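Two structures of probable n-acetylneuraminic acid outer membrane channel protein NANC from Escherichia coli compared at one contact. The protein forms a weakly anion-selective channel in the outer membrane that lets the sialic acid N-acetylneuraminic acid enter the bacterium. Structure 1 is PDB 2WJQ (chain A, 2.00 Å), residues 66-71 and 92-97; structure 2 is PDB 2WJR (chain B, 1.80 Å), residues 65-70 and 91-96. Both blocks share one frame: the second was fitted to the first on N, CA, C and O of the twelve residues, RMSD 0.20 Å. Numbering follows each deposited sequence.

Structure 1 (2WJQ); sequences DDQWTV and LSWDAT. With LDA (lauryl dimethylamine-N-oxide), chain C; OCT (N-octane), chain D; LDA (lauryl dimethylamine-N-oxide), chain E.
Ser93 and Thr70 form an antiparallel hydrogen-bonded pair at the periplasmic end of the hairpin of strands 69-80 and 83-95, in the beta-barrel of this monomeric porin. Ser93 N donates to Thr70 O at 2.8 Å. With OG beside its backbone N (chi1 -64°), Ser93 sends OG to water 3 at 2.6 Å. Water 1 lies within hydrogen-bonding reach of Thr70 OG1, Gln68 O and Asp95 OD1; Asn101 binds Asp95 OD2. On the other face, lined by octane and detergent, the six-membered ring of Trp69 and the five-membered ring of Trp94 make an offset stack, planes 8° apart. Gln68 lies alongside Trp94, its amide 8° from the indole plane, and OE1 accepts from Trp94 NE1 at 3.3 Å and from water 2. Asp66 OD2 accepts from Gln68 N, an Asx turn, and from Trp69 N, completing an Asx motif.

Structure 2 (2WJR); sequences DDQWTV and LSWDAT. It carries 1 engineered substitution outside these segments.
Across the strands Ser92 and Thr69 form an antiparallel hydrogen-bonded pair, Ser92 N donating to Thr69 O at 2.8 Å. Ser92 carries OG opposite its backbone N (chi1 178°), which brings OG to 3.2 Å from water 5 and into a hydrogen bond with Asn100. Water 5 also lies within hydrogen-bonding reach of Thr69 OG1 and Gln67 O; Asn100 binds Asp94 OD1 as well, and water 4 meets Asp94 OD2. On the other face the six-membered ring of Trp68 and the five-membered ring of Trp93 make an offset stack, planes 9° apart. Gln67 lies alongside Trp93, its amide 45° from the indole plane. NE2 donates to Asp94 O at 3.1 Å, with that oxygen in the amide plane. Asp65 OD2 accepts from Gln67 N, an Asx turn, and from Trp68 N, completing an Asx motif.

How the two compare
The serine on the second strand is turned about its first torsion: chi1 is -64° in Ser93(A) and 178° in Ser92(B), and the two OG atoms stand 2.2 Å apart after superposition. The swing carries the hydroxyl along the strand face it shares with Thr70(A) and Thr69(B), whose side chains keep their place. CB stays against the facing carbonyl, Ser93(A) CB to Thr70(A) O at 3.9 Å and Ser92(B) CB to Thr69(B) O at 3.7 Å, so only the polar tip is redirected. Water 1(A) and water 5(B) occupy the same place. In the first structure Ser93(A) OG lies 5.2 Å from water 1(A) and bonds instead to water 3(A), modelled there alone; in the second Ser92(B) OG comes within 3.2 Å of water 5(B) and is also bonded to Asn100(B). The backbone ladder does not answer: Ser93(A) N to Thr70(A) O and Ser92(B) N to Thr69(B) O are both 2.8 Å.

A second difference lies at the glutamine, where the amides of Gln68(A) and Gln67(B) differ by about 64° about the last bond, the torsions before it being alike. The place of Gln68(A) NE2 is left, and Gln67(B) NE2 donates to Asp94(B) O at 3.1 Å. The touch of the chain on that carbonyl is kept, Gln68(A) CG to Asp95(A) O at 3.7 Å and Gln67(B) CG to Asp94(B) O at 3.3 Å. The bound molecules differ too. One detergent, LDA chain C, touches Gln68(A), Trp94(A) and Ala96(A), and an octane touches Asp66(A) and Trp69(A), both without a modelled ligand at those places in the second structure. Where LDA chain E touches Leu92(A) and Trp94(A), an octane is bound, wholly or in part, in the second structure.

Structure 1 (2WJQ)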
loop_
_atom_site.group_PDB
_atom_site.type_symbol
_atom_site.label_atom_id
_atom_site.label_comp_id
_atom_site.label_asym_id
_atom_site.label_seq_id
_atom_site.Cartn_x
_atom_site.Cartn_y
_atom_site.Cartn_z
ATOM N N ASP A 66 6.505 13.259 20.882
ATOM C CA ASP A 66 5.720 13.780 22.019
ATOM C C ASP A 66 4.408 13.001 22.073
ATOM O O ASP A 66 4.314 11.938 21.464
ATOM C CB ASP A 66 5.504 15.300 21.926
ATOM C CG ASP A 66 4.579 15.729 20.779
ATOM O OD1 ASP A 66 4.466 16.960 20.558
ATOM O OD2 ASP A 66 3.948 14.885 20.113
ATOM N N ASP A 67 3.403 13.523 22.776
ATOM C CA ASP A 67 2.115 12.842 22.904
ATOM C C ASP A 67 1.394 12.626 21.562
ATOM O O ASP A 67 0.664 11.656 21.413
ATOM C CB ASP A 67 1.189 13.612 23.869
ATOM N N GLN A 68 1.610 13.510 20.592
ATOM C CA GLN A 68 0.843 13.485 19.332
ATOM C C GLN A 68 1.640 13.088 18.069
ATOM O O GLN A 68 1.049 12.678 17.059
ATOM C CB GLN A 68 0.224 14.873 19.120
ATOM C CG GLN A 68 -0.774 15.257 20.200
ATOM C CD GLN A 68 -1.397 16.618 19.961
ATOM O OE1 GLN A 68 -1.632 17.016 18.815
ATOM N NE2 GLN A 68 -1.680 17.336 21.039
ATOM N N TRP A 69 2.968 13.199 18.137
ATOM C CA TRP A 69 3.838 12.988 16.987
ATOM C C TRP A 69 4.692 11.722 17.150
ATOM O O TRP A 69 5.305 11.511 18.199
ATOM C CB TRP A 69 4.749 14.199 16.806
ATOM C CG TRP A 69 4.025 15.434 16.367
ATOM C CD1 TRP A 69 3.455 16.399 17.166
ATOM C CD2 TRP A 69 3.763 15.827 15.018
ATOM N NE1 TRP A 69 2.871 17.375 16.386
ATOM C CE2 TRP A 69 3.044 17.049 15.068
ATOM C CE3 TRP A 69 4.071 15.278 13.775
ATOM C CZ2 TRP A 69 2.638 17.719 13.922
ATOM C CZ3 TRP A 69 3.658 15.951 12.622
ATOM C CH2 TRP A 69 2.951 17.159 12.714
ATOM N N THR A 70 4.755 10.929 16.090
ATOM C CA THR A 70 5.532 9.688 16.058
ATOM C C THR A 70 6.236 9.565 14.737
ATOM O O THR A 70 5.634 9.814 13.689
ATOM C CB THR A 70 4.615 8.468 16.184
ATOM O OG1 THR A 70 3.812 8.636 17.351
ATOM C CG2 THR A 70 5.417 7.154 16.280
ATOM N N VAL A 71 7.503 9.169 14.781
ATOM C CA VAL A 71 8.252 8.848 13.574
ATOM C C VAL A 71 8.568 7.354 13.579
ATOM O O VAL A 71 9.029 6.815 14.583
ATOM C CB VAL A 71 9.565 9.624 13.481
ATOM C CG1 VAL A 71 10.291 9.316 12.109
ATOM C CG2 VAL A 71 9.326 11.104 13.611
ATOM N N LEU A 92 6.093 9.683 9.177
ATOM C CA LEU A 92 5.754 10.628 10.243
ATOM C C LEU A 92 4.243 10.626 10.445
ATOM O O LEU A 92 3.469 10.777 9.481
ATOM C CB LEU A 92 6.223 12.037 9.866
ATOM C CG LEU A 92 5.931 13.155 10.869
ATOM C CD1 LEU A 92 6.670 12.911 12.173
ATOM C CD2 LEU A 92 6.317 14.515 10.263
ATOM N N SER A 93 3.815 10.473 11.695
ATOM C CA SER A 93 2.395 10.423 12.018
ATOM C C SER A 93 2.030 11.456 13.069
ATOM O O SER A 93 2.796 11.690 14.022
ATOM C CB SER A 93 2.001 9.029 12.516
ATOM O OG SER A 93 2.200 8.094 11.471
ATOM N N TRP A 94 0.850 12.048 12.888
ATOM C CA TRP A 94 0.332 13.051 13.806
ATOM C C TRP A 94 -1.078 12.677 14.233
ATOM O O TRP A 94 -2.000 12.653 13.422
ATOM C CB TRP A 94 0.396 14.435 13.143
ATOM C CG TRP A 94 -0.129 15.564 13.972
ATOM C CD1 TRP A 94 0.015 15.735 15.313
ATOM C CD2 TRP A 94 -0.853 16.694 13.496
ATOM N NE1 TRP A 94 -0.590 16.907 15.713
ATOM C CE2 TRP A 94 -1.133 17.511 14.611
ATOM C CE3 TRP A 94 -1.300 17.093 12.234
ATOM C CZ2 TRP A 94 -1.845 18.711 14.503
ATOM C CZ3 TRP A 94 -2.009 18.286 12.132
ATOM C CH2 TRP A 94 -2.264 19.076 13.255
ATOM N N ASP A 95 -1.234 12.344 15.506
ATOM C CA ASP A 95 -2.553 12.119 16.082
ATOM C C ASP A 95 -3.104 13.486 16.443
ATOM O O ASP A 95 -2.982 13.907 17.574
ATOM C CB ASP A 95 -2.471 11.239 17.343
ATOM C CG ASP A 95 -2.192 9.791 17.014
ATOM O OD1 ASP A 95 -1.182 9.247 17.522
ATOM O OD2 ASP A 95 -2.956 9.196 16.217
ATOM N N ALA A 96 -3.673 14.185 15.468
ATOM C CA ALA A 96 -4.157 15.554 15.671
ATOM C C ALA A 96 -5.246 15.645 16.757
ATOM O O ALA A 96 -5.220 16.531 17.610
ATOM C CB ALA A 96 -4.663 16.120 14.349
ATOM N N THR A 97 -6.211 14.739 16.690
ATOM C CA THR A 97 -7.203 14.572 17.741
ATOM C C THR A 97 -7.357 13.082 18.044
ATOM O O THR A 97 -6.744 12.232 17.388
ATOM C CB THR A 97 -8.581 15.157 17.357
ATOM O OG1 THR A 97 -9.120 14.451 16.235
ATOM C CG2 THR A 97 -8.489 16.630 17.018
HETATM N N1 LDA C . -4.239 20.146 18.938
HETATM O O1 LDA C . -3.419 19.220 18.686
HETATM C CM1 LDA C . -5.274 19.622 19.847
HETATM C CM2 LDA C . -3.538 21.233 19.639
HETATM C C1 LDA C . -4.827 20.710 17.723
HETATM C C2 LDA C . -5.390 19.590 16.851
HETATM C C3 LDA C . -6.286 20.096 15.725
HETATM C C4 LDA C . -5.745 19.797 14.332
HETATM C C5 LDA C . -6.802 19.238 13.374
HETATM C C6 LDA C . -6.924 20.042 12.079
HETATM C C7 LDA C . -5.913 19.713 10.983
HETATM C C8 LDA C . -4.990 20.897 10.695
HETATM C C9 LDA C . -4.591 21.076 9.240
HETATM C C10 LDA C . -3.177 21.630 9.064
HETATM C C11 LDA C . -3.116 22.992 8.380
HETATM C C12 LDA C . -1.827 23.130 7.581
HETATM C C1 OCT D . 9.593 17.476 11.457
HETATM C C2 OCT D . 9.186 16.666 12.691
HETATM C C3 OCT D . 8.366 17.516 13.677
HETATM C C4 OCT D . 8.015 16.724 14.944
HETATM C C5 OCT D . 7.289 17.568 16.008
HETATM C C6 OCT D . 8.150 17.751 17.272
HETATM C C7 OCT D . 7.363 17.491 18.560
HETATM C C8 OCT D . 8.140 17.965 19.800
HETATM N N1 LDA E . -0.006 22.230 17.507
HETATM O O1 LDA E . -0.623 21.137 17.615
HETATM C CM1 LDA E . -0.846 23.299 18.084
HETATM C CM2 LDA E . 1.239 22.169 18.294
HETATM C C1 LDA E . 0.265 22.592 16.115
HETATM C C2 LDA E . 0.774 21.398 15.314
HETATM C C3 LDA E . 1.402 21.825 13.985
HETATM C C4 LDA E . 0.573 21.513 12.735
HETATM C C5 LDA E . 1.454 20.909 11.643
HETATM C C6 LDA E . 0.819 20.938 10.259
HETATM C C7 LDA E . 1.794 20.395 9.214
HETATM C C8 LDA E . 1.214 19.227 8.416
HETATM C C9 LDA E . 1.061 17.945 9.234
HETATM C C10 LDA E . 1.844 16.749 8.668
HETATM C C11 LDA E . 1.186 15.426 9.052
HETATM C C12 LDA E . 2.169 14.261 9.101
HETATM O O HOH W 1 1.593 9.867 16.371
HETATM O O HOH W 2 0.150 18.707 18.041
HETATM O O HOH W 3 4.500 7.002 12.084
#

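Structure 2 (2WJR)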
loop_
_atom_site.group_PDB
_atom_site.type_symbol
_atom_site.label_atom_id
_atom_site.label_comp_id
_atom_site.label_asym_id
_atom_site.label_seq_id
_atom_site.Cartn_x
_atom_site.Cartn_y
_atom_site.Cartn_z
ATOM N N ASP B 65 6.340 13.463 20.857
ATOM C CA ASP B 65 5.544 13.885 22.010
ATOM C C ASP B 65 4.313 12.986 22.053
ATOM O O ASP B 65 4.332 11.916 21.439
ATOM C CB ASP B 65 5.212 15.392 21.966
ATOM C CG ASP B 65 4.258 15.776 20.854
ATOM O OD1 ASP B 65 3.983 16.982 20.744
ATOM O OD2 ASP B 65 3.755 14.898 20.122
ATOM N N ASP B 66 3.239 13.407 22.728
ATOM C CA ASP B 66 2.050 12.554 22.852
ATOM C C ASP B 66 1.248 12.416 21.554
ATOM O O ASP B 66 0.420 11.511 21.443
ATOM C CB ASP B 66 1.117 13.069 23.956
ATOM C CG ASP B 66 1.708 12.900 25.339
ATOM O OD1 ASP B 66 2.061 11.751 25.709
ATOM O OD2 ASP B 66 1.797 13.929 26.052
ATOM N N GLN B 67 1.515 13.296 20.590
ATOM C CA GLN B 67 0.786 13.342 19.324
ATOM C C GLN B 67 1.620 12.919 18.100
ATOM O O GLN B 67 1.055 12.430 17.127
ATOM C CB GLN B 67 0.272 14.762 19.077
ATOM C CG GLN B 67 -0.943 15.166 19.911
ATOM C CD GLN B 67 -1.292 16.632 19.719
ATOM O OE1 GLN B 67 -0.677 17.496 20.338
ATOM N NE2 GLN B 67 -2.292 16.919 18.893
ATOM N N TRP B 68 2.932 13.136 18.148
ATOM C CA TRP B 68 3.841 12.941 16.995
ATOM C C TRP B 68 4.738 11.723 17.146
ATOM O O TRP B 68 5.396 11.548 18.185
ATOM C CB TRP B 68 4.719 14.181 16.793
ATOM C CG TRP B 68 3.963 15.331 16.269
ATOM C CD1 TRP B 68 3.328 16.315 16.999
ATOM C CD2 TRP B 68 3.741 15.644 14.894
ATOM N NE1 TRP B 68 2.726 17.215 16.147
ATOM C CE2 TRP B 68 2.968 16.832 14.852
ATOM C CE3 TRP B 68 4.118 15.036 13.690
ATOM C CZ2 TRP B 68 2.550 17.404 13.656
ATOM C CZ3 TRP B 68 3.731 15.620 12.511
ATOM C CH2 TRP B 68 2.944 16.790 12.497
ATOM N N THR B 69 4.785 10.889 16.096
ATOM C CA THR B 69 5.651 9.706 16.048
ATOM C C THR B 69 6.384 9.645 14.691
ATOM O O THR B 69 5.786 9.913 13.655
ATOM C CB THR B 69 4.822 8.409 16.214
ATOM O OG1 THR B 69 4.074 8.461 17.437
ATOM C CG2 THR B 69 5.732 7.129 16.272
ATOM N N VAL B 70 7.664 9.305 14.723
ATOM C CA VAL B 70 8.459 9.065 13.515
ATOM C C VAL B 70 8.804 7.583 13.533
ATOM O O VAL B 70 9.332 7.068 14.554
ATOM C CB VAL B 70 9.767 9.914 13.480
ATOM C CG1 VAL B 70 10.634 9.602 12.222
ATOM C CG2 VAL B 70 9.430 11.393 13.499
ATOM N N LEU B 91 5.944 9.529 9.114
ATOM C CA LEU B 91 5.621 10.523 10.134
ATOM C C LEU B 91 4.134 10.461 10.419
ATOM O O LEU B 91 3.333 10.512 9.502
ATOM C CB LEU B 91 6.028 11.902 9.629
ATOM C CG LEU B 91 5.731 13.100 10.517
ATOM C CD1 LEU B 91 6.632 13.052 11.773
ATOM C CD2 LEU B 91 5.989 14.348 9.663
ATOM N N SER B 92 3.770 10.401 11.704
ATOM C CA SER B 92 2.411 10.242 12.131
ATOM C C SER B 92 2.029 11.339 13.134
ATOM O O SER B 92 2.809 11.666 14.022
ATOM C CB SER B 92 2.298 8.878 12.788
ATOM O OG SER B 92 1.016 8.664 13.284
ATOM N N TRP B 93 0.851 11.923 12.946
ATOM C CA TRP B 93 0.343 12.944 13.850
ATOM C C TRP B 93 -1.087 12.637 14.294
ATOM O O TRP B 93 -1.994 12.646 13.487
ATOM C CB TRP B 93 0.405 14.292 13.153
ATOM C CG TRP B 93 -0.113 15.427 13.954
ATOM C CD1 TRP B 93 0.030 15.621 15.310
ATOM C CD2 TRP B 93 -0.803 16.571 13.455
ATOM N NE1 TRP B 93 -0.556 16.814 15.675
ATOM C CE2 TRP B 93 -1.075 17.410 14.559
ATOM C CE3 TRP B 93 -1.234 16.966 12.181
ATOM C CZ2 TRP B 93 -1.758 18.616 14.426
ATOM C CZ3 TRP B 93 -1.905 18.166 12.054
ATOM C CH2 TRP B 93 -2.154 18.979 13.171
ATOM N N ASP B 94 -1.285 12.358 15.584
ATOM C CA ASP B 94 -2.637 12.295 16.136
ATOM C C ASP B 94 -3.121 13.700 16.426
ATOM O O ASP B 94 -2.956 14.203 17.543
ATOM C CB ASP B 94 -2.685 11.456 17.426
ATOM C CG ASP B 94 -2.425 9.983 17.176
ATOM O OD1 ASP B 94 -2.939 9.419 16.186
ATOM O OD2 ASP B 94 -1.700 9.385 17.981
ATOM N N ALA B 95 -3.717 14.334 15.426
ATOM C CA ALA B 95 -4.224 15.700 15.543
ATOM C C ALA B 95 -5.235 15.787 16.701
ATOM O O ALA B 95 -5.218 16.728 17.492
ATOM C CB ALA B 95 -4.886 16.149 14.230
ATOM N N THR B 96 -6.122 14.807 16.770
ATOM C CA THR B 96 -7.043 14.666 17.902
ATOM C C THR B 96 -7.179 13.177 18.165
ATOM O O THR B 96 -6.670 12.348 17.391
ATOM C CB THR B 96 -8.448 15.294 17.623
ATOM O OG1 THR B 96 -9.237 14.418 16.814
ATOM C CG2 THR B 96 -8.334 16.639 16.920
HETATM O O HOH W 4 0.606 9.446 19.109
HETATM O O HOH W 5 1.429 9.798 16.257
#